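Local coordinates for protein Zn-dependent hydrolase, glyoxylase (Echinicola vietnamensis, PDB 6T5K) that probably hydrolyses beta-lactam antibiotics, carbapenems among them, as a zinc-dependent class B beta-lactamase with two zinc ions in its active site, at residues 102-107 and 180-185; 156-161 and 166-171. One frame throughout, in Å; residues are numbered along the deposited sequence.

Both contacts are buried, yet they differ in chemistry. Contact 1 is the more central, its centre about 6 Å from the centre of the chain, against about 10 Å for contact 2, and joins its two segments through metal ligation, with little direct surface between them. Contact 2 buries far more surface and rests on antiparallel backbone pairing, apolar side chains and a water bonded to both segments. Along the sequence 156-161 and 166-171 sit inside the loop that contact 1 closes. The two also meet: strands 169-172 and 177-181 are neighbours in one sheet, and Leu183 CD1 packs 3.5 Å from Asn167 OD1. The hairpin of contact 2 thus stands beside the zinc site.

Contact 1: 102-107 and 180-185; sequences HLDCLG and GGCLIK. With ZN (zinc ion), chain G; ZN (zinc ion), chain H.
Water 1 is gripped from three directions: it bridges the two zinc ions, 1.9 Å from the zinc held by His102 ND1, and it donates a hydrogen bond of 2.6 Å to Asp104 OD1. The carboxylate of Asp104 therefore works with both oxygens, OD1 orienting the bridging water while OD2 binds the second zinc at 2.3 Å. Across the gap, Cys182 SG reaches that same zinc at 2.1 Å. OD2 of Asp104 and SG of Cys182 approach to 3.4 Å as neighbouring ligands, the metal's charge probably offsetting the repulsion between them. A chi1 of 57° swings the Asp104 carboxylate between its own backbone N and carbonyl carbon, toward the metals. Water 2 and His223 complete this zinc's shell; His100 and His163 join His102 on the other, the paired sites of a class B beta-lactamase. In the second shell, the carboxylate of Asp196 hydrogen-bonds His102 NE2, helping to fix the ring's rotation. His102 occupies the N-cap position of helix 103-106, its backbone O accepting from Cys105 N and Leu106 N. Cys182 lies in the overlapping turns at the end of strand 177-181, and beyond it Leu183 and Ile184 pack against helix 201-212, Ile184 also meeting helix 230-239.

Contact 2: 156-161 and 166-171; sequences VHYFGE and DNVIGY. With EDO (1,2-ethanediol), chain B.
Backbone pairing comes first: His157 and Ile169 form an antiparallel hydrogen-bonded pair, each N to the other's O at 3.0 Å. The bond from Ile169 N to His157 O is nearly straight at 172°, the return bond more bent. Next to it Val156 and Gly170 make the non-hydrogen-bonded pair, and Val156 CA adds a CA-H...O contact to Ile169 O at 3.2 Å. Beyond the strand pairs, water 3 links the two segments, accepting from Phe159 N and donating to the carbonyls of Gly160 and Asn167.

Of the apolar contacts, Val156 CG1 meets Val168 CG2 at 3.7 Å. Tyr158 has Val168 CG1 at its ring edge, and the polar Asn167 O is also close to that edge, at CD1. Ile169 CG1 comes in at the edge of the Phe159 ring, 3.8 Å from CE2; the Ile169 chi1 of 61° turns that branch there. One face of the Phe159 ring receives His157 CD2, whose imidazole is anchored through ND1 to Glu144.

Among the polar side chains, Asn167 OD1 accepts from Thr164 N. Asp166 OD1 bonds Thr164 and its OD2 bonds Thr125 of helix 123-131; the Thr164 bonds probably help to hold the loop that carries the zinc ligand His163. This is a beta hairpin, 152-157 with 169-172, whose connection delivers a metal-binding histidine, as in the metallo-beta-lactamase fold.

Contact 1: 102-107 and 180-185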
ATOM      1  N   HIS A 102       8.571   6.966   1.331  1.00 17.68           N
ATOM      2  CA  HIS A 102       8.317   8.009   0.342  1.00 18.00           C
ATOM      3  C   HIS A 102       6.944   8.676   0.554  1.00 20.57           C
ATOM      4  O   HIS A 102       6.068   8.172   1.245  1.00 19.72           O
ATOM      5  CB  HIS A 102       8.360   7.429  -1.064  1.00 18.12           C
ATOM      6  CG  HIS A 102       9.729   7.103  -1.557  1.00 17.50           C
ATOM      7  ND1 HIS A 102       9.947   6.225  -2.600  1.00 16.34           N
ATOM      8  CD2 HIS A 102      10.949   7.557  -1.184  1.00 18.17           C
ATOM      9  CE1 HIS A 102      11.240   6.155  -2.845  1.00 17.82           C
ATOM     10  NE2 HIS A 102      11.871   6.948  -1.997  1.00 18.82           N
ATOM     11  N   LEU A 103       6.741   9.809  -0.120  1.00 21.96           N
ATOM     12  CA  LEU A 103       5.535  10.619   0.116  1.00 21.27           C
ATOM     13  C   LEU A 103       4.250   9.984  -0.414  1.00 23.63           C
ATOM     14  O   LEU A 103       3.169  10.291   0.106  1.00 23.20           O
ATOM     15  CB  LEU A 103       5.751  12.036  -0.420  1.00 24.27           C
ATOM     16  CG  LEU A 103       6.767  12.854   0.390  1.00 23.18           C
ATOM     17  CD1 LEU A 103       7.058  14.139  -0.363  1.00 25.53           C
ATOM     18  CD2 LEU A 103       6.248  13.186   1.790  1.00 26.24           C
ATOM     19  N   ASP A 104       4.327   9.091  -1.397  1.00 23.58           N
ATOM     20  CA  ASP A 104       3.129   8.377  -1.847  1.00 24.24           C
ATOM     21  C   ASP A 104       2.770   7.210  -0.930  1.00 23.22           C
ATOM     22  O   ASP A 104       1.916   6.379  -1.282  1.00 22.39           O
ATOM     23  CB  ASP A 104       3.251   7.917  -3.317  1.00 23.38           C
ATOM     24  CG  ASP A 104       4.474   7.032  -3.599  1.00 24.61           C
ATOM     25  OD1 ASP A 104       5.571   7.345  -3.064  1.00 25.33           O
ATOM     26  OD2 ASP A 104       4.334   6.040  -4.404  1.00 24.65           O
ATOM     27  N   CYS A 105       3.424   7.139   0.224  1.00 20.05           N
ATOM     28  CA  CYS A 105       3.065   6.245   1.305  1.00 21.07           C
ATOM     29  C   CYS A 105       2.662   6.997   2.555  1.00 20.88           C
ATOM     30  O   CYS A 105       1.815   6.511   3.308  1.00 21.12           O
ATOM     31  CB  CYS A 105       4.249   5.333   1.652  1.00 19.26           C
ATOM     32  SG  CYS A 105       4.868   4.432   0.257  0.90 20.93           S
ATOM     33  N   LEU A 106       3.284   8.162   2.831  1.00 18.09           N
ATOM     34  CA  LEU A 106       3.076   8.768   4.138  1.00 18.23           C
ATOM     35  C   LEU A 106       2.872  10.272   4.108  1.00 19.53           C
ATOM     36  O   LEU A 106       2.819  10.891   5.174  1.00 18.68           O
ATOM     37  CB  LEU A 106       4.206   8.398   5.117  1.00 18.68           C
ATOM     38  CG  LEU A 106       5.652   8.446   4.613  1.00 17.07           C
ATOM     39  CD1 LEU A 106       6.009   9.880   4.278  1.00 18.88           C
ATOM     40  CD2 LEU A 106       6.584   7.930   5.664  1.00 19.47           C
ATOM     41  N   GLY A 107       2.724  10.873   2.933  1.00 19.56           N
ATOM     42  CA  GLY A 107       2.573  12.311   2.882  1.00 20.32           C
ATOM     43  C   GLY A 107       1.384  12.821   3.672  1.00 20.63           C
ATOM     44  O   GLY A 107       1.392  13.957   4.152  1.00 21.34           O
ATOM     45  N   GLY A 180       1.240  -4.895  -2.691  1.00 15.45           N
ATOM     46  CA  GLY A 180       2.673  -4.942  -2.916  1.00 15.46           C
ATOM     47  C   GLY A 180       3.361  -3.610  -2.768  1.00 16.31           C
ATOM     48  O   GLY A 180       4.572  -3.572  -2.567  1.00 18.43           O
ATOM     49  N   GLY A 181       2.606  -2.518  -2.824  1.00 16.45           N
ATOM     50  CA  GLY A 181       3.220  -1.204  -2.816  1.00 16.08           C
ATOM     51  C   GLY A 181       4.195  -1.079  -3.972  1.00 16.36           C
ATOM     52  O   GLY A 181       4.109  -1.817  -4.958  1.00 16.79           O
ATOM     53  N   CYS A 182       5.145  -0.142  -3.826  1.00 17.54           N
ATOM     54  CA  CYS A 182       5.978   0.184  -4.975  1.00 17.46           C
ATOM     55  C   CYS A 182       7.032  -0.865  -5.252  1.00 14.76           C
ATOM     56  O   CYS A 182       7.734  -0.757  -6.264  1.00 16.41           O
ATOM     57  CB  CYS A 182       6.573   1.552  -4.849  1.00 20.54           C
ATOM     58  SG  CYS A 182       5.272   2.771  -4.584  1.00 23.35           S
ATOM     59  N   LEU A 183       7.157  -1.863  -4.367  1.00 15.07           N
ATOM     60  CA  LEU A 183       8.009  -3.020  -4.615  1.00 15.01           C
ATOM     61  C   LEU A 183       7.470  -3.884  -5.735  1.00 13.38           C
ATOM     62  O   LEU A 183       8.246  -4.618  -6.358  1.00 15.32           O
ATOM     63  CB  LEU A 183       8.054  -3.851  -3.329  1.00 15.06           C
ATOM     64  CG  LEU A 183       8.837  -5.147  -3.233  1.00 16.39           C
ATOM     65  CD1 LEU A 183      10.292  -4.898  -3.418  1.00 14.59           C
ATOM     66  CD2 LEU A 183       8.501  -5.761  -1.877  1.00 16.68           C
ATOM     67  N   ILE A 184       6.159  -3.849  -5.979  1.00 14.16           N
ATOM     68  CA  ILE A 184       5.538  -4.646  -7.026  1.00 14.14           C
ATOM     69  C   ILE A 184       5.083  -3.732  -8.150  1.00 13.70           C
ATOM     70  O   ILE A 184       4.419  -2.718  -7.899  1.00 15.59           O
ATOM     71  CB  ILE A 184       4.373  -5.495  -6.497  1.00 14.53           C
ATOM     72  CG1 ILE A 184       4.850  -6.413  -5.350  1.00 14.10           C
ATOM     73  CG2 ILE A 184       3.707  -6.265  -7.657  1.00 16.15           C
ATOM     74  CD1 ILE A 184       6.026  -7.296  -5.715  1.00 14.22           C
ATOM     75  N   LYS A 185       5.461  -4.088  -9.382  1.00 14.90           N
ATOM     76  CA  LYS A 185       5.078  -3.365 -10.586  1.00 15.10           C
ATOM     77  C   LYS A 185       3.827  -3.944 -11.226  1.00 14.71           C
ATOM     78  O   LYS A 185       3.562  -5.146 -11.153  1.00 15.06           O
ATOM     79  CB  LYS A 185       6.195  -3.386 -11.625  1.00 17.71           C
ATOM     80  CG  LYS A 185       7.482  -2.808 -11.109  1.00 19.19           C
ATOM     81  CD  LYS A 185       7.300  -1.383 -10.635  1.00 21.96           C
ATOM     82  CE  LYS A 185       8.666  -0.718 -10.356  1.00 25.45           C
ATOM     83  NZ  LYS A 185       8.535   0.664  -9.920  1.00 30.39           N
TER
HETATM   84 ZN    ZN G1206       8.551   4.967  -3.387  0.97 18.36          ZN
HETATM   85 ZN    ZN H1207       5.778   4.611  -5.464  0.54 20.81          ZN
HETATM   86  O   HOH W   1       7.202   5.803  -4.428  1.00 25.88           O
HETATM   87  O   HOH W   2       7.214   3.804  -7.065  1.00 33.97           O

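Contact 2: 156-161 and 166-171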
ATOM      1  N   VAL A 156       1.447  -7.169   7.959  1.00 13.99           N
ATOM      2  CA  VAL A 156       2.444  -6.336   7.317  1.00 13.62           C
ATOM      3  C   VAL A 156       3.764  -7.056   7.492  1.00 14.85           C
ATOM      4  O   VAL A 156       4.049  -7.542   8.591  1.00 16.89           O
ATOM      5  CB  VAL A 156       2.493  -4.922   7.933  1.00 15.17           C
ATOM      6  CG1 VAL A 156       3.176  -3.987   6.946  1.00 14.40           C
ATOM      7  CG2 VAL A 156       1.114  -4.430   8.326  1.00 16.79           C
ATOM      8  N   HIS A 157       4.526  -7.200   6.406  1.00 13.69           N
ATOM      9  CA  HIS A 157       5.680  -8.089   6.446  1.00 13.83           C
ATOM     10  C   HIS A 157       6.821  -7.522   5.634  1.00 14.07           C
ATOM     11  O   HIS A 157       6.606  -7.055   4.519  1.00 14.11           O
ATOM     12  CB  HIS A 157       5.282  -9.463   5.910  1.00 14.80           C
ATOM     13  CG  HIS A 157       6.211 -10.577   6.269  1.00 17.06           C
ATOM     14  ND1 HIS A 157       5.795 -11.660   7.007  1.00 22.38           N
ATOM     15  CD2 HIS A 157       7.505 -10.810   5.953  1.00 19.50           C
ATOM     16  CE1 HIS A 157       6.794 -12.515   7.131  1.00 22.23           C
ATOM     17  NE2 HIS A 157       7.846 -12.019   6.516  1.00 19.31           N
ATOM     18  N   TYR A 158       8.022  -7.559   6.222  1.00 14.31           N
ATOM     19  CA  TYR A 158       9.254  -7.198   5.535  1.00 15.26           C
ATOM     20  C   TYR A 158       9.916  -8.448   4.963  1.00 14.94           C
ATOM     21  O   TYR A 158      10.231  -9.390   5.702  1.00 15.98           O
ATOM     22  CB  TYR A 158      10.204  -6.492   6.506  1.00 16.36           C
ATOM     23  CG  TYR A 158      11.463  -6.010   5.871  1.00 15.43           C
ATOM     24  CD1 TYR A 158      11.445  -4.951   4.952  1.00 15.16           C
ATOM     25  CD2 TYR A 158      12.689  -6.605   6.178  1.00 15.63           C
ATOM     26  CE1 TYR A 158      12.593  -4.502   4.357  1.00 15.55           C
ATOM     27  CE2 TYR A 158      13.860  -6.155   5.586  1.00 15.01           C
ATOM     28  CZ  TYR A 158      13.800  -5.103   4.688  1.00 14.85           C
ATOM     29  OH  TYR A 158      14.948  -4.667   4.113  1.00 16.84           O
ATOM     30  N   PHE A 159      10.155  -8.429   3.663  1.00 15.33           N
ATOM     31  CA  PHE A 159      10.816  -9.516   2.966  1.00 14.51           C
ATOM     32  C   PHE A 159      12.160  -9.120   2.383  1.00 15.74           C
ATOM     33  O   PHE A 159      12.805  -9.966   1.743  1.00 16.45           O
ATOM     34  CB  PHE A 159       9.928  -9.996   1.826  1.00 14.40           C
ATOM     35  CG  PHE A 159       8.777 -10.840   2.267  1.00 15.33           C
ATOM     36  CD1 PHE A 159       8.946 -12.179   2.542  1.00 16.19           C
ATOM     37  CD2 PHE A 159       7.511 -10.289   2.403  1.00 14.74           C
ATOM     38  CE1 PHE A 159       7.881 -12.966   2.922  1.00 16.66           C
ATOM     39  CE2 PHE A 159       6.428 -11.092   2.762  1.00 15.49           C
ATOM     40  CZ  PHE A 159       6.622 -12.414   3.047  1.00 16.07           C
ATOM     41  N   GLY A 160      12.608  -7.886   2.594  1.00 14.17           N
ATOM     42  CA  GLY A 160      13.875  -7.426   2.070  1.00 13.72           C
ATOM     43  C   GLY A 160      13.733  -6.197   1.197  1.00 13.70           C
ATOM     44  O   GLY A 160      12.649  -5.656   0.988  1.00 14.44           O
ATOM     45  N   GLU A 161      14.876  -5.749   0.707  1.00 14.24           N
ATOM     46  CA  GLU A 161      14.956  -4.492  -0.029  1.00 14.05           C
ATOM     47  C   GLU A 161      14.484  -4.648  -1.485  1.00 14.25           C
ATOM     48  O   GLU A 161      14.486  -5.726  -2.069  1.00 14.02           O
ATOM     49  CB  GLU A 161      16.392  -3.980   0.007  1.00 14.21           C
ATOM     50  CG  GLU A 161      16.968  -3.857   1.408  1.00 14.25           C
ATOM     51  CD  GLU A 161      18.188  -2.947   1.488  1.00 15.29           C
ATOM     52  OE1 GLU A 161      18.627  -2.396   0.435  1.00 15.81           O
ATOM     53  OE2 GLU A 161      18.697  -2.760   2.620  1.00 15.45           O
ATOM     54  N   ASP A 166      13.415  -0.181   2.896  1.00 15.01           N
ATOM     55  CA  ASP A 166      12.474  -0.377   3.989  1.00 13.82           C
ATOM     56  C   ASP A 166      11.104  -0.882   3.533  1.00 14.00           C
ATOM     57  O   ASP A 166      10.199  -0.970   4.372  1.00 15.69           O
ATOM     58  CB  ASP A 166      12.294   0.942   4.742  1.00 13.78           C
ATOM     59  CG  ASP A 166      11.739   2.062   3.849  1.00 15.35           C
ATOM     60  OD1 ASP A 166      12.163   2.185   2.679  1.00 15.55           O
ATOM     61  OD2 ASP A 166      10.878   2.835   4.351  1.00 15.31           O
ATOM     62  N   ASN A 167      10.928  -1.133   2.256  1.00 15.06           N
ATOM     63  CA  ASN A 167       9.601  -1.465   1.785  1.00 14.61           C
ATOM     64  C   ASN A 167       8.994  -2.735   2.374  1.00 14.12           C
ATOM     65  O   ASN A 167       9.666  -3.686   2.539  1.00 15.36           O
ATOM     66  CB  ASN A 167       9.480  -1.375   0.259  1.00 15.51           C
ATOM     67  CG  ASN A 167      10.528  -2.197  -0.500  1.00 18.22           C
ATOM     68  OD1 ASN A 167      10.809  -1.949  -1.639  1.00 25.41           O
ATOM     69  ND2 ASN A 167      11.015  -3.155   0.117  1.00 24.34           N
ATOM     70  N   VAL A 168       7.705  -2.669   2.684  1.00 14.55           N
ATOM     71  CA  VAL A 168       6.966  -3.783   3.251  1.00 13.62           C
ATOM     72  C   VAL A 168       5.722  -4.029   2.427  1.00 13.61           C
ATOM     73  O   VAL A 168       5.274  -3.163   1.677  1.00 14.65           O
ATOM     74  CB  VAL A 168       6.580  -3.600   4.734  1.00 13.86           C
ATOM     75  CG1 VAL A 168       7.850  -3.504   5.554  1.00 15.19           C
ATOM     76  CG2 VAL A 168       5.751  -2.349   4.922  1.00 15.29           C
ATOM     77  N   ILE A 169       5.149  -5.218   2.603  1.00 14.08           N
ATOM     78  CA  ILE A 169       3.891  -5.554   1.955  1.00 13.91           C
ATOM     79  C   ILE A 169       2.783  -5.638   2.991  1.00 13.88           C
ATOM     80  O   ILE A 169       3.021  -5.820   4.202  1.00 14.48           O
ATOM     81  CB  ILE A 169       3.954  -6.815   1.063  1.00 14.43           C
ATOM     82  CG1 ILE A 169       4.337  -8.063   1.860  1.00 14.85           C
ATOM     83  CG2 ILE A 169       4.941  -6.559  -0.045  1.00 14.06           C
ATOM     84  CD1 ILE A 169       3.193  -8.645   2.637  1.00 16.00           C
ATOM     85  N   GLY A 170       1.546  -5.604   2.479  1.00 13.44           N
ATOM     86  CA  GLY A 170       0.388  -5.943   3.278  1.00 13.58           C
ATOM     87  C   GLY A 170      -0.278  -7.167   2.686  1.00 13.95           C
ATOM     88  O   GLY A 170      -0.446  -7.260   1.472  1.00 15.04           O
ATOM     89  N   TYR A 171      -0.636  -8.122   3.531  1.00 14.20           N
ATOM     90  CA  TYR A 171      -1.237  -9.376   3.099  1.00 14.00           C
ATOM     91  C   TYR A 171      -2.538  -9.578   3.855  1.00 14.89           C
ATOM     92  O   TYR A 171      -2.557  -9.545   5.088  1.00 14.98           O
ATOM     93  CB  TYR A 171      -0.292 -10.528   3.403  1.00 15.09           C
ATOM     94  CG  TYR A 171      -0.880 -11.879   3.131  1.00 16.32           C
ATOM     95  CD1 TYR A 171      -1.360 -12.243   1.868  1.00 16.43           C
ATOM     96  CD2 TYR A 171      -0.969 -12.801   4.156  1.00 17.09           C
ATOM     97  CE1 TYR A 171      -1.879 -13.513   1.663  1.00 19.13           C
ATOM     98  CE2 TYR A 171      -1.481 -14.046   3.960  1.00 20.34           C
ATOM     99  CZ  TYR A 171      -1.923 -14.409   2.723  1.00 19.92           C
ATOM    100  OH  TYR A 171      -2.436 -15.673   2.562  1.00 22.94           O
TER
HETATM  101  C1  EDO B1201      18.736   0.774  -1.067  1.00 20.33           C
HETATM  102  O1  EDO B1201      19.751  -0.177  -0.757  1.00 20.33           O
HETATM  103  C2  EDO B1201      19.351   2.087  -1.475  1.00 22.55           C
HETATM  104  O2  EDO B1201      20.304   2.455  -0.477  1.00 26.71           O
HETATM  105  O   HOH W   3       9.960  -6.355   1.737  1.00 15.35           O